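Local coordinates for glucose-6-phosphate isomerase like protein (PDB 1WIW) that probably binds phosphorylated sugars and may interconvert glucose-6-phosphate or mannose-6-phosphate with fructose-6-phosphate, at residues Gly47-Leu52 with Ala257-Met262. Residues are numbered along the deposited sequence; the frame is centred on the assembly and turned at random.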
loop_
_atom_site.group_PDB
_atom_site.type_symbol
_atom_site.label_atom_id
_atom_site.label_comp_id
_atom_site.label_asym_id
_atom_site.label_seq_id
_atom_site.Cartn_x
_atom_site.Cartn_y
_atom_site.Cartn_z
ATOM N N GLY B 47 0.969 -6.789 13.966
ATOM C CA GLY B 47 0.900 -5.660 14.874
ATOM C C GLY B 47 0.999 -4.296 14.207
ATOM O O GLY B 47 0.753 -3.272 14.848
ATOM N N GLN B 48 1.342 -4.268 12.922
ATOM C CA GLN B 48 1.500 -2.998 12.217
ATOM C C GLN B 48 0.241 -2.142 12.088
ATOM O O GLN B 48 0.260 -0.950 12.396
ATOM C CB GLN B 48 2.081 -3.225 10.824
ATOM C CG GLN B 48 2.337 -1.916 10.097
ATOM C CD GLN B 48 2.916 -2.107 8.718
ATOM O OE1 GLN B 48 4.059 -2.545 8.563
ATOM N NE2 GLN B 48 2.129 -1.780 7.699
ATOM N N PHE B 49 -0.847 -2.744 11.623
ATOM C CA PHE B 49 -2.097 -2.011 11.454
ATOM C C PHE B 49 -2.532 -1.361 12.768
ATOM O O PHE B 49 -2.914 -0.188 12.799
ATOM C CB PHE B 49 -3.182 -2.966 10.944
ATOM C CG PHE B 49 -4.472 -2.291 10.566
ATOM C CD1 PHE B 49 -4.484 -1.234 9.659
ATOM C CD2 PHE B 49 -5.680 -2.737 11.091
ATOM C CE1 PHE B 49 -5.683 -0.632 9.282
ATOM C CE2 PHE B 49 -6.885 -2.144 10.724
ATOM C CZ PHE B 49 -6.888 -1.089 9.818
ATOM N N ALA B 50 -2.459 -2.127 13.853
ATOM C CA ALA B 50 -2.855 -1.643 15.172
ATOM C C ALA B 50 -1.983 -0.472 15.619
ATOM O O ALA B 50 -2.474 0.499 16.200
ATOM C CB ALA B 50 -2.772 -2.787 16.190
ATOM N N ALA B 51 -0.686 -0.568 15.351
ATOM C CA ALA B 51 0.241 0.497 15.720
ATOM C C ALA B 51 -0.178 1.793 15.024
ATOM O O ALA B 51 -0.214 2.857 15.640
ATOM C CB ALA B 51 1.664 0.120 15.319
ATOM N N LEU B 52 -0.504 1.697 13.742
ATOM C CA LEU B 52 -0.919 2.870 12.978
ATOM C C LEU B 52 -2.262 3.420 13.451
ATOM O O LEU B 52 -2.432 4.633 13.569
ATOM C CB LEU B 52 -0.982 2.536 11.482
ATOM C CG LEU B 52 0.360 2.533 10.732
ATOM C CD1 LEU B 52 0.915 3.951 10.697
ATOM C CD2 LEU B 52 1.356 1.594 11.400
ATOM N N ALA B 257 -14.855 -1.702 12.665
ATOM C CA ALA B 257 -16.109 -2.353 12.290
ATOM C C ALA B 257 -16.021 -2.800 10.837
ATOM O O ALA B 257 -16.479 -3.885 10.485
ATOM C CB ALA B 257 -17.289 -1.396 12.475
ATOM N N LEU B 258 -15.434 -1.958 9.989
ATOM C CA LEU B 258 -15.275 -2.304 8.579
ATOM C C LEU B 258 -14.340 -3.505 8.492
ATOM O O LEU B 258 -14.624 -4.476 7.799
ATOM C CB LEU B 258 -14.680 -1.128 7.794
ATOM C CG LEU B 258 -15.613 0.044 7.467
ATOM C CD1 LEU B 258 -14.796 1.226 6.971
ATOM C CD2 LEU B 258 -16.643 -0.378 6.421
ATOM N N TRP B 259 -13.220 -3.426 9.200
ATOM C CA TRP B 259 -12.237 -4.509 9.226
ATOM C C TRP B 259 -12.896 -5.824 9.665
ATOM O O TRP B 259 -12.675 -6.869 9.053
ATOM C CB TRP B 259 -11.104 -4.145 10.191
ATOM C CG TRP B 259 -10.074 -5.223 10.378
ATOM C CD1 TRP B 259 -8.987 -5.471 9.592
ATOM C CD2 TRP B 259 -10.054 -6.206 11.419
ATOM N NE1 TRP B 259 -8.287 -6.554 10.082
ATOM C CE2 TRP B 259 -8.923 -7.024 11.200
ATOM C CE3 TRP B 259 -10.884 -6.474 12.518
ATOM C CZ2 TRP B 259 -8.598 -8.101 12.043
ATOM C CZ3 TRP B 259 -10.560 -7.545 13.358
ATOM C CH2 TRP B 259 -9.427 -8.343 13.111
ATOM N N TYR B 260 -13.698 -5.768 10.726
ATOM C CA TYR B 260 -14.379 -6.958 11.251
ATOM C C TYR B 260 -15.365 -7.555 10.239
ATOM O O TYR B 260 -15.402 -8.770 10.043
ATOM C CB TYR B 260 -15.120 -6.610 12.546
ATOM C CG TYR B 260 -15.764 -7.792 13.260
ATOM C CD1 TYR B 260 -14.987 -8.832 13.775
ATOM C CD2 TYR B 260 -17.141 -7.841 13.463
ATOM C CE1 TYR B 260 -15.564 -9.893 14.481
ATOM C CE2 TYR B 260 -17.735 -8.904 14.169
ATOM C CZ TYR B 260 -16.939 -9.920 14.676
ATOM O OH TYR B 260 -17.506 -10.952 15.393
ATOM N N ARG B 261 -16.168 -6.712 9.598
ATOM C CA ARG B 261 -17.120 -7.220 8.613
ATOM C C ARG B 261 -16.380 -7.854 7.433
ATOM O O ARG B 261 -16.866 -8.803 6.820
ATOM C CB ARG B 261 -18.032 -6.100 8.101
ATOM C CG ARG B 261 -19.021 -6.587 7.048
ATOM C CD ARG B 261 -19.900 -5.474 6.497
ATOM N NE ARG B 261 -20.782 -4.902 7.507
ATOM C CZ ARG B 261 -21.895 -4.230 7.221
ATOM N NH1 ARG B 261 -22.650 -3.735 8.194
ATOM N NH2 ARG B 261 -22.260 -4.067 5.956
HETATM N N MSE B 262 -15.207 -7.323 7.103
HETATM C CA MSE B 262 -14.426 -7.884 6.004
HETATM C C MSE B 262 -13.788 -9.214 6.412
HETATM O O MSE B 262 -13.584 -10.088 5.575
HETATM C CB MSE B 262 -13.349 -6.898 5.545
HETATM C CG MSE B 262 -13.918 -5.663 4.859
HETATM SE SE MSE B 262 -14.972 -6.076 3.256
HETATM C CE MSE B 262 -14.119 -4.862 2.054
#
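F49 and W259 reach toward each other from two helices; the CA atoms of F49 and W259 are 10.7 Å apart, and this one aromatic pair makes the whole contact. The touch itself is slight: CE2 of F49 comes to 4.1 Å from CD1 of W259, on the pyrrole side of the indole. The phenyl and that five-membered ring lie roughly parallel, their planes at 29°, but they are slid past one another with centroids 5.7 Å apart, so there is hardly any overlap. Both side chains get there in the same way, with CG swung anti to the backbone N (chi1 -173° in F49, 176° in W259), and they pass in opposite directions. The tight side belongs to W259, which is buried and packed against L24, P111, Y112 and L182. F49 sits on the looser side: it rests on L175 and A178 of helix 174-185 yet stays partly open to solvent. Helix 48-54 follows strand 39-45 through a turn whose sequence resembles a GxGxxA pattern, and helix 251-272 comes from the C-terminal half. The pair thus bridges the two SIS domains, each built around a parallel sheet, of a phosphoglucose isomerase-type fold.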